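Local coordinates for DNA replication initiator (Cdc21/Cdc54) (PDB 1LTL), which probably unwinds DNA at replication forks as an ATP-driven MCM helicase, this chain being its N-terminal part with a zinc site and an OB fold, at residues A[131-136]-A[146-151]; A[121-126]-A[212-217]; A[111-116]-A[221-226]; A[12-17]-A[56-61]; A[40-45]-A[204-209]. All coordinates share one frame; numbering follows the deposited sequence.

Overall arrangement
Interaction 3 is the buried core contact, where strands 113-137 and 217-229 pair inside the OB fold. Interactions 1 and 2 use the same long strand 113-137 farther along: interaction 2 is a surface touch by a proline turn without hydrogen bonds across it, whereas interaction 1 is a partly buried hairpin leading to the zinc site. Interaction 4 lies in the helical N-terminal domain and relies on aliphatic packing. Interaction 5 links that domain's strand 43-47 to the turn after strand 199-205 through charged and polar groups near the surface; it touches interaction 2 where Ile126 CG1 meets Val209 CG1 at 3.4 Å.

Interaction 1: residues A[131-136]-A[146-151]; sequences VKAVFE and VTQSTN
The Phe135 ring presents its edge to segment 146-151: near the ring plane, Val146 CB lies 4.0 Å from Phe135 CE1, and Gln148 NE2 comes to 4.3 Å from the same carbon. The two segments belong to the antiparallel beta hairpin of strands 113-137 and 143-147, with zinc ligands Cys137 at the end of the first strand and Cys140 in the connection. Ile153, Pro156, Phe167 and Leu169 also pack on the Phe135 side chain, which sits about 10 Å from the zinc ion, side chain to metal. The other flat group, the Gln148 amide, folds back toward the residues just before it. A bend at chi2 (-62°) starts this return, and NE2 donates to Val146 O at 2.8 Å, with the acceptor close to the amide plane. Thr154 N binds Gln148 OE1, so both ends of the amide are held and its rotation is fixed; its NE2 also packs 3.8 Å from Ala133 CB. Along the backbones, Ala133 and Val146 form a hydrogen-bonded pair, with Val146 N to Ala133 O at 2.7 Å. Lys132 and Thr147 are the adjoining non-hydrogen-bonded pair, and beyond them Gln148 N reaches Val131 O at 2.7 Å. Val131 and Lys132 both face Glu175 in a classic beta bulge, where the strand turns a corner. Val146 O is gripped from opposite faces of its carbonyl plane, by Gln148 NE2 and by Ala133 N at 3.0 Å.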
# COMPACT_ATOMS: atom_id res chain seq x y z
N VAL A 131 -23.12 -25.54 12.66
CA VAL A 131 -22.91 -26.53 11.60
C VAL A 131 -22.82 -25.81 10.29
O VAL A 131 -22.09 -26.21 9.41
CB VAL A 131 -24.07 -27.53 11.46
CG1 VAL A 131 -23.88 -28.69 12.41
CG2 VAL A 131 -25.38 -26.83 11.70
N LYS A 132 -23.60 -24.74 10.14
CA LYS A 132 -23.58 -23.98 8.91
C LYS A 132 -23.33 -22.54 9.30
O LYS A 132 -24.24 -21.86 9.76
CB LYS A 132 -24.91 -24.12 8.18
CG LYS A 132 -24.93 -23.51 6.77
CD LYS A 132 -26.28 -23.75 6.06
CE LYS A 132 -26.60 -25.26 5.90
NZ LYS A 132 -28.02 -25.57 5.46
N ALA A 133 -22.09 -22.09 9.14
CA ALA A 133 -21.71 -20.73 9.47
C ALA A 133 -21.95 -19.82 8.29
O ALA A 133 -21.63 -20.14 7.15
CB ALA A 133 -20.26 -20.67 9.87
N VAL A 134 -22.53 -18.66 8.56
CA VAL A 134 -22.78 -17.73 7.49
C VAL A 134 -21.82 -16.56 7.63
O VAL A 134 -21.71 -15.97 8.70
CB VAL A 134 -24.22 -17.23 7.53
CG1 VAL A 134 -24.41 -16.11 6.54
CG2 VAL A 134 -25.15 -18.38 7.22
N PHE A 135 -21.11 -16.23 6.56
CA PHE A 135 -20.19 -15.12 6.65
C PHE A 135 -20.57 -13.97 5.74
O PHE A 135 -21.20 -14.15 4.69
CB PHE A 135 -18.77 -15.55 6.27
CG PHE A 135 -18.21 -16.66 7.11
CD1 PHE A 135 -18.50 -17.98 6.83
CD2 PHE A 135 -17.33 -16.38 8.15
CE1 PHE A 135 -17.94 -18.99 7.58
CE2 PHE A 135 -16.77 -17.39 8.90
CZ PHE A 135 -17.08 -18.69 8.61
N GLU A 136 -20.17 -12.78 6.17
CA GLU A 136 -20.39 -11.57 5.39
C GLU A 136 -19.01 -11.23 4.83
O GLU A 136 -18.04 -11.08 5.56
CB GLU A 136 -20.86 -10.43 6.27
CG GLU A 136 -21.02 -9.11 5.55
CD GLU A 136 -21.15 -7.94 6.52
OE1 GLU A 136 -20.13 -7.51 7.13
OE2 GLU A 136 -22.30 -7.45 6.70
N VAL A 146 -21.04 -21.68 4.99
CA VAL A 146 -19.99 -22.68 4.92
C VAL A 146 -20.21 -23.74 5.98
O VAL A 146 -20.28 -23.42 7.17
CB VAL A 146 -18.60 -22.06 5.14
CG1 VAL A 146 -17.52 -23.13 5.08
CG2 VAL A 146 -18.35 -21.00 4.11
N THR A 147 -20.30 -25.00 5.56
CA THR A 147 -20.52 -26.08 6.50
C THR A 147 -19.29 -26.33 7.36
O THR A 147 -18.18 -26.43 6.85
CB THR A 147 -20.87 -27.36 5.78
OG1 THR A 147 -22.06 -27.15 5.01
CG2 THR A 147 -21.13 -28.45 6.77
N GLN A 148 -19.51 -26.41 8.66
CA GLN A 148 -18.43 -26.63 9.60
C GLN A 148 -18.49 -28.04 10.09
O GLN A 148 -19.57 -28.61 10.21
CB GLN A 148 -18.58 -25.70 10.79
CG GLN A 148 -18.75 -24.27 10.40
CD GLN A 148 -17.55 -23.76 9.67
OE1 GLN A 148 -16.43 -23.87 10.16
NE2 GLN A 148 -17.77 -23.21 8.48
N SER A 149 -17.34 -28.62 10.39
CA SER A 149 -17.34 -29.99 10.88
C SER A 149 -16.78 -30.06 12.29
O SER A 149 -17.04 -31.01 13.01
CB SER A 149 -16.52 -30.86 9.94
OG SER A 149 -15.20 -30.37 9.84
N THR A 150 -16.01 -29.05 12.67
CA THR A 150 -15.41 -28.99 14.00
C THR A 150 -16.06 -27.84 14.76
O THR A 150 -17.02 -27.24 14.28
CB THR A 150 -13.92 -28.76 13.88
N ASN A 151 -15.57 -27.55 15.96
CA ASN A 151 -16.12 -26.44 16.72
C ASN A 151 -15.26 -25.21 16.44
O ASN A 151 -15.39 -24.19 17.10
CB ASN A 151 -16.15 -26.75 18.22
CG ASN A 151 -16.71 -25.58 19.04
OD1 ASN A 151 -17.86 -25.17 18.86
ND2 ASN A 151 -15.89 -25.04 19.94

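Interaction 2: residues A[121-126]-A[212-217]; sequences RKTDEI and LTPGDI
Pro214 packs against the backbone of Arg121 at the surface of the OB fold, where a type II beta turn from Thr213 to Asp216 leads into strand 217-229 and lies beside strand 113-137. Van der Waals contact carries the pairing. Two residues on from Arg121, Thr123 turns its hydroxyl to the loop, OG1 standing 4.0 Å from Pro214 CD, while CG2 is anti to the backbone N. The side chains of Thr123 and Pro214 cross at about a right angle, and the same OG1 lies 4.2 Å from Leu212 O. No hydrogen bond joins the two segments; polar contacts form within each of them or to other residues. Backbone bonds of Gly215 and Asp216 to Val120 tie the turn to strand 113-137 just ahead of Arg121. Arg121 NE is hydrogen-bonded to Gln199 OE1. A salt bridge within residues 121-126 joins Lys122 NZ to Asp124 OD1 at 3.5 Å. In the turn, Pro214 and Gly215 hold the two central positions, and the positive phi of Gly215 (89°) suits the second of these. The closest approach of the two segments is made by the proline ring, which meets the peptide oxygen of Arg121 with two of its carbons, Pro214 CB at 3.4 Å and Pro214 CG at 3.2 Å from Arg121 O.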
# COMPACT_ATOMS: atom_id res chain seq x y z
N ARG A 121 -17.68 -44.16 30.13
CA ARG A 121 -17.28 -43.75 31.46
C ARG A 121 -17.90 -42.42 31.85
O ARG A 121 -18.91 -42.38 32.54
CB ARG A 121 -15.76 -43.67 31.54
CG ARG A 121 -15.20 -43.40 32.93
CD ARG A 121 -13.83 -42.69 32.86
NE ARG A 121 -12.77 -43.49 32.20
CZ ARG A 121 -12.13 -44.53 32.74
NH1 ARG A 121 -12.42 -44.92 33.98
NH2 ARG A 121 -11.19 -45.16 32.05
N LYS A 122 -17.32 -41.31 31.40
CA LYS A 122 -17.84 -39.99 31.75
C LYS A 122 -18.60 -39.32 30.62
O LYS A 122 -18.17 -39.35 29.47
CB LYS A 122 -16.69 -39.07 32.19
CG LYS A 122 -17.12 -37.64 32.45
CD LYS A 122 -15.94 -36.72 32.77
CE LYS A 122 -16.35 -35.25 32.68
NZ LYS A 122 -15.19 -34.30 32.54
N THR A 123 -19.73 -38.69 30.96
CA THR A 123 -20.56 -38.00 29.97
C THR A 123 -20.64 -36.49 30.20
O THR A 123 -20.93 -36.03 31.30
CB THR A 123 -21.97 -38.60 29.96
OG1 THR A 123 -21.98 -39.74 29.09
CG2 THR A 123 -22.98 -37.58 29.47
N ASP A 124 -20.39 -35.71 29.15
CA ASP A 124 -20.43 -34.26 29.26
C ASP A 124 -21.77 -33.63 28.88
O ASP A 124 -22.62 -34.26 28.26
CB ASP A 124 -19.33 -33.61 28.41
CG ASP A 124 -17.93 -34.06 28.83
OD1 ASP A 124 -17.55 -33.86 30.00
OD2 ASP A 124 -17.22 -34.62 27.97
N GLU A 125 -21.92 -32.37 29.26
CA GLU A 125 -23.13 -31.58 29.00
C GLU A 125 -23.35 -31.41 27.50
O GLU A 125 -22.40 -31.34 26.72
CB GLU A 125 -22.97 -30.20 29.66
CG GLU A 125 -24.16 -29.24 29.50
CD GLU A 125 -25.34 -29.55 30.43
OE1 GLU A 125 -25.17 -29.43 31.68
OE2 GLU A 125 -26.44 -29.90 29.92
N ILE A 126 -24.61 -31.35 27.10
CA ILE A 126 -24.91 -31.17 25.69
C ILE A 126 -24.84 -29.67 25.39
O ILE A 126 -25.43 -28.87 26.10
CB ILE A 126 -26.32 -31.68 25.36
CG1 ILE A 126 -26.44 -33.16 25.75
CG2 ILE A 126 -26.63 -31.43 23.91
CD1 ILE A 126 -26.68 -33.38 27.28
N LEU A 212 -26.39 -42.22 25.31
CA LEU A 212 -25.67 -43.15 26.15
C LEU A 212 -25.44 -42.59 27.54
O LEU A 212 -25.58 -41.39 27.77
CB LEU A 212 -24.32 -43.49 25.52
CG LEU A 212 -24.43 -44.00 24.08
CD1 LEU A 212 -23.06 -44.31 23.53
CD2 LEU A 212 -25.30 -45.22 24.06
N THR A 213 -25.10 -43.48 28.47
CA THR A 213 -24.83 -43.09 29.85
C THR A 213 -23.81 -43.99 30.52
O THR A 213 -23.63 -45.13 30.13
CB THR A 213 -26.12 -43.10 30.71
OG1 THR A 213 -27.11 -43.96 30.11
CG2 THR A 213 -26.68 -41.67 30.84
N PRO A 214 -23.11 -43.47 31.53
CA PRO A 214 -22.11 -44.29 32.22
C PRO A 214 -22.54 -45.74 32.40
O PRO A 214 -23.73 -46.03 32.58
CB PRO A 214 -21.95 -43.56 33.55
CG PRO A 214 -22.02 -42.12 33.11
CD PRO A 214 -23.18 -42.12 32.12
N GLY A 215 -21.58 -46.64 32.31
CA GLY A 215 -21.86 -48.06 32.47
C GLY A 215 -22.24 -48.77 31.20
O GLY A 215 -21.88 -49.93 30.99
N ASP A 216 -22.98 -48.10 30.33
CA ASP A 216 -23.41 -48.71 29.09
C ASP A 216 -22.28 -49.38 28.32
O ASP A 216 -21.27 -48.75 28.01
CB ASP A 216 -24.09 -47.67 28.20
CG ASP A 216 -25.34 -47.09 28.84
OD1 ASP A 216 -25.38 -47.00 30.09
OD2 ASP A 216 -26.26 -46.69 28.10
N ILE A 217 -22.43 -50.66 28.04
CA ILE A 217 -21.42 -51.35 27.28
C ILE A 217 -21.83 -51.17 25.84
O ILE A 217 -22.91 -51.64 25.46
CB ILE A 217 -21.40 -52.85 27.56
CG1 ILE A 217 -20.94 -53.10 28.99
CG2 ILE A 217 -20.56 -53.55 26.49
CD1 ILE A 217 -22.01 -52.78 30.00

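Interaction 3: residues A[111-116]-A[221-226]; sequences GKFVAV and TGTLRT
Thr221, the residue most covered by this contact, touches both a ring and a backbone oxygen with its methyl: CG2 lies 3.7 Å from Phe113 CE2 and 3.4 Å from Val114 O. Its OG1 is anti to the carbonyl carbon (chi1 -62°) and points to the methyl of its cross-strand partner, 3.8 Å from Ala115 CB. Leu224 contributes chiefly through its backbone. Its N-H binds Lys112 O at 3.2 Å, and its O accepts from Gly111 N at 2.8 Å. These bonds extend the pairing past the start of strand 113-137, while the Leu224 side chain packs on Phe109. Phe113, opposite Thr223 in a non-hydrogen-bonded pair, brings its ring against the neighbouring strand. Thr223 OG1 meets the ring edge in plane, 3.9 Å from Phe113 CD1, and the threonine side chain crosses the phenylalanine at about a right angle; Gly222, with no side chain, passes obliquely to the ring. Pro66 and Ile70 of helix 66-77, together with Ile96, pack on Phe113 as well, making it a link between barrel and helical domain. Between the pairs Phe113-Thr223 and Ala115-Thr221, Val114 and Gly222 form a hydrogen-bonded pair, Val114 N to Gly222 O at 2.8 Å and Gly222 N to Val114 O at 2.9 Å. Segments 113-116 and 221-226 run at 122° to each other, antiparallel in their pairing. Such pairing of the first and fourth barrel strands, here 113-137 with 217-229, is the closure of the five-stranded OB-fold barrel.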
# COMPACT_ATOMS: atom_id res chain seq x y z
N GLY A 111 -9.30 -40.75 9.66
CA GLY A 111 -10.11 -40.53 8.47
C GLY A 111 -10.85 -41.78 8.04
O GLY A 111 -11.61 -41.74 7.08
N LYS A 112 -10.65 -42.88 8.75
CA LYS A 112 -11.28 -44.16 8.41
C LYS A 112 -12.52 -44.46 9.24
O LYS A 112 -12.68 -43.97 10.35
CB LYS A 112 -10.30 -45.31 8.61
CG LYS A 112 -8.95 -45.12 7.97
CD LYS A 112 -9.06 -45.11 6.47
CE LYS A 112 -7.69 -45.06 5.85
NZ LYS A 112 -7.84 -44.92 4.38
N PHE A 113 -13.38 -45.32 8.70
CA PHE A 113 -14.60 -45.69 9.41
C PHE A 113 -14.29 -46.84 10.35
O PHE A 113 -13.99 -47.93 9.90
CB PHE A 113 -15.66 -46.09 8.39
CG PHE A 113 -17.07 -45.78 8.83
CD1 PHE A 113 -17.43 -44.49 9.20
CD2 PHE A 113 -18.02 -46.78 8.89
CE1 PHE A 113 -18.73 -44.21 9.61
CE2 PHE A 113 -19.32 -46.51 9.30
CZ PHE A 113 -19.68 -45.23 9.65
N VAL A 114 -14.35 -46.62 11.66
CA VAL A 114 -14.05 -47.71 12.57
C VAL A 114 -15.20 -48.07 13.47
O VAL A 114 -16.25 -47.44 13.45
CB VAL A 114 -12.83 -47.40 13.46
CG1 VAL A 114 -11.65 -47.04 12.59
CG2 VAL A 114 -13.15 -46.29 14.42
N ALA A 115 -14.99 -49.11 14.27
CA ALA A 115 -16.01 -49.57 15.18
C ALA A 115 -15.22 -50.10 16.34
O ALA A 115 -14.43 -51.02 16.18
CB ALA A 115 -16.82 -50.67 14.53
N VAL A 116 -15.46 -49.51 17.50
CA VAL A 116 -14.73 -49.81 18.70
C VAL A 116 -15.64 -50.14 19.83
O VAL A 116 -16.63 -49.45 20.03
CB VAL A 116 -13.96 -48.58 19.13
CG1 VAL A 116 -13.27 -48.84 20.44
CG2 VAL A 116 -13.00 -48.16 18.03
N THR A 221 -19.52 -46.81 16.52
CA THR A 221 -19.05 -46.86 15.15
C THR A 221 -18.94 -45.41 14.65
O THR A 221 -19.89 -44.63 14.77
CB THR A 221 -20.04 -47.59 14.23
OG1 THR A 221 -20.18 -48.95 14.66
CG2 THR A 221 -19.57 -47.55 12.79
N GLY A 222 -17.79 -45.05 14.08
CA GLY A 222 -17.66 -43.70 13.60
C GLY A 222 -16.34 -43.40 12.92
O GLY A 222 -15.49 -44.27 12.76
N THR A 223 -16.16 -42.15 12.52
CA THR A 223 -14.93 -41.76 11.86
C THR A 223 -13.86 -41.38 12.87
O THR A 223 -14.13 -40.68 13.85
CB THR A 223 -15.16 -40.59 10.94
OG1 THR A 223 -16.31 -40.84 10.12
CG2 THR A 223 -13.96 -40.37 10.07
N LEU A 224 -12.64 -41.85 12.68
CA LEU A 224 -11.60 -41.47 13.63
C LEU A 224 -11.03 -40.14 13.17
O LEU A 224 -10.54 -39.99 12.05
CB LEU A 224 -10.52 -42.52 13.72
CG LEU A 224 -9.41 -42.31 14.74
CD1 LEU A 224 -9.84 -42.36 16.21
CD2 LEU A 224 -8.45 -43.43 14.45
N ARG A 225 -11.10 -39.16 14.05
CA ARG A 225 -10.62 -37.85 13.70
C ARG A 225 -9.50 -37.47 14.66
O ARG A 225 -9.31 -38.07 15.73
CB ARG A 225 -11.77 -36.82 13.80
CG ARG A 225 -13.08 -37.13 13.02
CD ARG A 225 -13.00 -36.81 11.53
NE ARG A 225 -14.32 -36.63 10.88
CZ ARG A 225 -15.29 -35.82 11.32
NH1 ARG A 225 -15.13 -35.09 12.43
NH2 ARG A 225 -16.42 -35.71 10.65
N THR A 226 -8.72 -36.48 14.27
CA THR A 226 -7.69 -36.05 15.16
C THR A 226 -7.72 -34.54 15.29
O THR A 226 -8.19 -33.83 14.39
CB THR A 226 -6.27 -36.53 14.72
OG1 THR A 226 -5.39 -36.46 15.84
CG2 THR A 226 -5.70 -35.67 13.61

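Interaction 4: residues A[12-17]-A[56-61]; sequences SKTLTK and PDLADL
Asp57 meets Lys17 with its aliphatic CB, 4.1 Å from Lys17 NZ, rather than with its carboxylate. The opposite charges are near but not in contact, Lys17 NZ standing 4.9 Å from Asp57 OD1, so any attraction is probably modest; the ammonium group has a long, weak ion pair with Asp55 as well. Asp57 O accepts from Leu61 N at 3.2 Å, a backbone bond at this end of the helix. Leu58 follows and has the largest share of the buried surface. Its chi1 of -172° puts CG anti to the backbone N; CD1 beyond it meets Thr14 CG2 at 3.4 Å and Lys17 CD at 4.1 Å on helix 11-21. Thr14 and Lys17 lie one turn apart, so a single methyl touches both. The lysine chain is extended beyond CG and slides past the leucine in the opposite direction, with CD the atom that touches. Both helices belong to the helical N-terminal domain of the MCM protein, in which Leu51 of helix 48-54 packs on Leu58 and Ala72 of helix 66-77 on Thr14. Ala59 O accepts from Tyr48 OH. One turn on from Leu58, Leu61 approaches Thr14 obliquely, its CD1 lying 4.1 Å from Thr14 OG1. That hydroxyl is hydrogen-bonded to Asp10 O just before the helix, while Val9 and Val69 pack against Leu61.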
# COMPACT_ATOMS: atom_id res chain seq x y z
N SER A 12 -18.81 -38.42 -7.96
CA SER A 12 -19.97 -38.60 -8.83
C SER A 12 -20.36 -40.05 -9.09
O SER A 12 -21.55 -40.38 -9.06
CB SER A 12 -19.72 -37.91 -10.16
OG SER A 12 -20.89 -37.96 -10.96
N LYS A 13 -19.38 -40.89 -9.38
CA LYS A 13 -19.63 -42.30 -9.66
C LYS A 13 -20.30 -42.94 -8.45
O LYS A 13 -21.11 -43.86 -8.58
CB LYS A 13 -18.31 -43.02 -9.95
CG LYS A 13 -17.35 -42.23 -10.85
CD LYS A 13 -17.23 -42.84 -12.25
CE LYS A 13 -16.69 -44.28 -12.21
NZ LYS A 13 -15.31 -44.38 -11.66
N THR A 14 -19.96 -42.43 -7.27
CA THR A 14 -20.51 -42.95 -6.03
C THR A 14 -21.95 -42.52 -5.81
O THR A 14 -22.80 -43.34 -5.44
CB THR A 14 -19.69 -42.48 -4.84
OG1 THR A 14 -18.31 -42.78 -5.09
CG2 THR A 14 -20.14 -43.19 -3.58
N LEU A 15 -22.24 -41.24 -6.03
CA LEU A 15 -23.59 -40.74 -5.84
C LEU A 15 -24.58 -41.64 -6.56
O LEU A 15 -25.62 -42.01 -6.01
CB LEU A 15 -23.71 -39.32 -6.38
CG LEU A 15 -25.09 -38.69 -6.25
CD1 LEU A 15 -25.49 -38.54 -4.79
CD2 LEU A 15 -25.06 -37.35 -6.93
N THR A 16 -24.24 -41.98 -7.79
CA THR A 16 -25.08 -42.84 -8.61
C THR A 16 -25.30 -44.16 -7.88
O THR A 16 -26.43 -44.52 -7.57
CB THR A 16 -24.41 -43.14 -9.95
OG1 THR A 16 -23.81 -41.94 -10.46
CG2 THR A 16 -25.43 -43.66 -10.95
N LYS A 17 -24.21 -44.87 -7.62
CA LYS A 17 -24.28 -46.14 -6.93
C LYS A 17 -25.24 -46.05 -5.77
O LYS A 17 -26.02 -46.97 -5.52
CB LYS A 17 -22.90 -46.56 -6.42
CG LYS A 17 -21.93 -47.00 -7.50
CD LYS A 17 -20.67 -47.64 -6.90
CE LYS A 17 -19.74 -48.18 -7.98
NZ LYS A 17 -18.54 -48.87 -7.43
N PRO A 56 -19.87 -54.65 -3.44
CA PRO A 56 -18.76 -54.88 -2.51
C PRO A 56 -17.73 -53.75 -2.53
O PRO A 56 -17.08 -53.50 -1.53
CB PRO A 56 -18.18 -56.19 -3.01
CG PRO A 56 -18.27 -56.01 -4.49
CD PRO A 56 -19.70 -55.47 -4.65
N ASP A 57 -17.59 -53.09 -3.67
CA ASP A 57 -16.63 -51.99 -3.82
C ASP A 57 -17.04 -50.74 -3.06
O ASP A 57 -16.19 -50.03 -2.51
CB ASP A 57 -16.41 -51.64 -5.29
CG ASP A 57 -15.49 -52.62 -6.01
OD1 ASP A 57 -15.11 -52.33 -7.18
OD2 ASP A 57 -15.14 -53.67 -5.42
N LEU A 58 -18.34 -50.45 -3.05
CA LEU A 58 -18.82 -49.28 -2.34
C LEU A 58 -18.71 -49.55 -0.86
O LEU A 58 -18.26 -48.71 -0.10
CB LEU A 58 -20.28 -48.99 -2.70
CG LEU A 58 -20.81 -47.67 -2.16
CD1 LEU A 58 -20.19 -46.53 -2.94
CD2 LEU A 58 -22.33 -47.64 -2.27
N ALA A 59 -19.12 -50.75 -0.43
CA ALA A 59 -19.05 -51.10 0.98
C ALA A 59 -17.63 -51.00 1.48
O ALA A 59 -17.39 -51.07 2.69
CB ALA A 59 -19.58 -52.49 1.20
N ASP A 60 -16.68 -50.86 0.57
CA ASP A 60 -15.29 -50.75 0.99
C ASP A 60 -14.91 -49.28 1.13
O ASP A 60 -14.28 -48.90 2.11
CB ASP A 60 -14.33 -51.45 0.02
CG ASP A 60 -14.47 -52.97 0.04
OD1 ASP A 60 -14.61 -53.58 1.13
OD2 ASP A 60 -14.41 -53.58 -1.06
N LEU A 61 -15.29 -48.47 0.15
CA LEU A 61 -14.99 -47.05 0.19
C LEU A 61 -15.51 -46.45 1.49
O LEU A 61 -14.90 -45.54 2.06
CB LEU A 61 -15.65 -46.32 -0.97
CG LEU A 61 -14.81 -46.02 -2.20
CD1 LEU A 61 -15.63 -45.08 -3.07
CD2 LEU A 61 -13.47 -45.36 -1.83

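Interaction 5: residues A[40-45]-A[204-209]; sequences NVRSIE and LEDDLV
Arg42 and Asp206 form the salt bridge of this contact, with Arg42 NH1 at 3.0 Å from Asp206 OD1. The arginine chain, extended from CG to NE, crosses Asp206 obliquely, and its CD also lies 3.3 Å from Asp206 OD1. Guanidinium and carboxylate planes are only 16° apart, yet the oxygen meets NH1 obliquely, and Asp207 N sits near the guanidinium plane at its edge, 3.6 Å from NH1. The next pair along, Ser43 and Asp207, is a neutral hydroxyl facing a carboxylate. Ser43 OG points at Asp207 OD2 in a hydrogen bond modelled so short that its exact geometry is doubtful. Arg92 of strand 90-94 supplies further partners: its NE binds Ser43 OG and its NH2 makes a salt bridge with Asp207 OD1. The hydroxyl thus has partners in both Asp207 and Arg92, and each oxygen of Asp207 has its own partner. Nearby, both Glu205 oxygens are satisfied away from segment 40-45, OE1 by Tyr240 OH and OE2 by Arg129 and Thr179 OG1. Backbone bonds hold the turn itself, Leu208 N to Glu205 O at 3.2 Å and Val209 N to Asp206 O at 3.0 Å. These groups join the start of strand 43-47 and the residue before it, in the helical N-terminal domain, to the short 3-10 turn that follows OB-fold strand 199-205, a charged, surface-lying seam between the two domains.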
# COMPACT_ATOMS: atom_id res chain seq x y z
N ASN A 40 -38.60 -34.88 12.78
CA ASN A 40 -38.79 -35.72 13.95
C ASN A 40 -37.98 -37.01 13.85
O ASN A 40 -38.20 -37.96 14.60
CB ASN A 40 -40.27 -36.06 14.11
CG ASN A 40 -41.14 -34.82 14.11
OD1 ASN A 40 -40.94 -33.90 14.90
ND2 ASN A 40 -42.12 -34.79 13.21
N VAL A 41 -37.05 -37.03 12.91
CA VAL A 41 -36.20 -38.19 12.75
C VAL A 41 -34.75 -37.85 12.44
O VAL A 41 -33.87 -38.12 13.25
CB VAL A 41 -36.78 -39.11 11.68
CG1 VAL A 41 -38.02 -39.79 12.21
CG2 VAL A 41 -37.09 -38.32 10.43
N ARG A 42 -34.50 -37.27 11.27
CA ARG A 42 -33.13 -36.90 10.90
C ARG A 42 -32.26 -38.08 10.42
O ARG A 42 -31.48 -37.92 9.48
CB ARG A 42 -32.42 -36.25 12.09
CG ARG A 42 -33.18 -35.13 12.73
CD ARG A 42 -32.50 -34.74 14.01
NE ARG A 42 -33.38 -33.96 14.85
CZ ARG A 42 -33.12 -33.61 16.10
NH1 ARG A 42 -31.98 -33.98 16.68
NH2 ARG A 42 -34.01 -32.90 16.79
N SER A 43 -32.40 -39.23 11.06
CA SER A 43 -31.62 -40.42 10.72
C SER A 43 -32.30 -41.44 9.81
O SER A 43 -33.52 -41.49 9.72
CB SER A 43 -31.19 -41.14 11.99
OG SER A 43 -30.49 -40.27 12.84
N ILE A 44 -31.50 -42.27 9.15
CA ILE A 44 -31.98 -43.31 8.26
C ILE A 44 -30.92 -44.38 8.36
O ILE A 44 -29.86 -44.26 7.76
CB ILE A 44 -32.02 -42.82 6.81
CG1 ILE A 44 -33.11 -41.75 6.67
CG2 ILE A 44 -32.21 -43.99 5.85
CD1 ILE A 44 -33.23 -41.17 5.27
N GLU A 45 -31.21 -45.42 9.12
CA GLU A 45 -30.25 -46.50 9.32
C GLU A 45 -30.07 -47.50 8.17
O GLU A 45 -31.06 -47.92 7.59
CB GLU A 45 -30.66 -47.23 10.57
CG GLU A 45 -29.84 -48.40 10.90
CD GLU A 45 -30.35 -49.02 12.16
OE1 GLU A 45 -30.52 -48.27 13.16
OE2 GLU A 45 -30.59 -50.25 12.14
N LEU A 204 -20.73 -37.15 20.08
CA LEU A 204 -22.05 -37.50 19.59
C LEU A 204 -22.78 -36.23 19.19
O LEU A 204 -22.82 -35.27 19.95
CB LEU A 204 -22.82 -38.22 20.69
CG LEU A 204 -22.32 -39.58 21.16
CD1 LEU A 204 -23.28 -40.08 22.24
CD2 LEU A 204 -22.26 -40.57 20.01
N GLU A 205 -23.38 -36.24 18.01
CA GLU A 205 -24.11 -35.06 17.58
C GLU A 205 -25.51 -35.37 17.06
O GLU A 205 -25.86 -36.52 16.80
CB GLU A 205 -23.32 -34.31 16.53
CG GLU A 205 -21.93 -33.94 16.99
CD GLU A 205 -21.27 -33.01 16.02
OE1 GLU A 205 -21.54 -33.18 14.79
OE2 GLU A 205 -20.48 -32.14 16.47
N ASP A 206 -26.30 -34.32 16.88
CA ASP A 206 -27.68 -34.41 16.42
C ASP A 206 -28.53 -35.37 17.26
O ASP A 206 -28.52 -35.28 18.48
CB ASP A 206 -27.76 -34.80 14.95
CG ASP A 206 -28.86 -34.05 14.23
OD1 ASP A 206 -29.65 -33.35 14.92
OD2 ASP A 206 -28.95 -34.15 12.98
N ASP A 207 -29.25 -36.29 16.62
CA ASP A 207 -30.12 -37.20 17.36
C ASP A 207 -29.44 -38.22 18.22
O ASP A 207 -30.09 -38.90 19.02
CB ASP A 207 -31.08 -37.91 16.42
CG ASP A 207 -30.37 -38.57 15.30
OD1 ASP A 207 -29.66 -37.86 14.56
OD2 ASP A 207 -30.53 -39.80 15.13
N LEU A 208 -28.12 -38.35 18.07
CA LEU A 208 -27.37 -39.29 18.88
C LEU A 208 -27.06 -38.66 20.21
O LEU A 208 -26.49 -39.29 21.09
CB LEU A 208 -26.06 -39.64 18.23
CG LEU A 208 -26.07 -40.91 17.39
CD1 LEU A 208 -27.17 -40.88 16.34
CD2 LEU A 208 -24.69 -41.01 16.76
N VAL A 209 -27.43 -37.41 20.36
CA VAL A 209 -27.16 -36.73 21.61
C VAL A 209 -27.98 -37.35 22.72
O VAL A 209 -29.08 -37.83 22.48
CB VAL A 209 -27.49 -35.23 21.47
CG1 VAL A 209 -27.38 -34.54 22.81
CG2 VAL A 209 -26.53 -34.60 20.49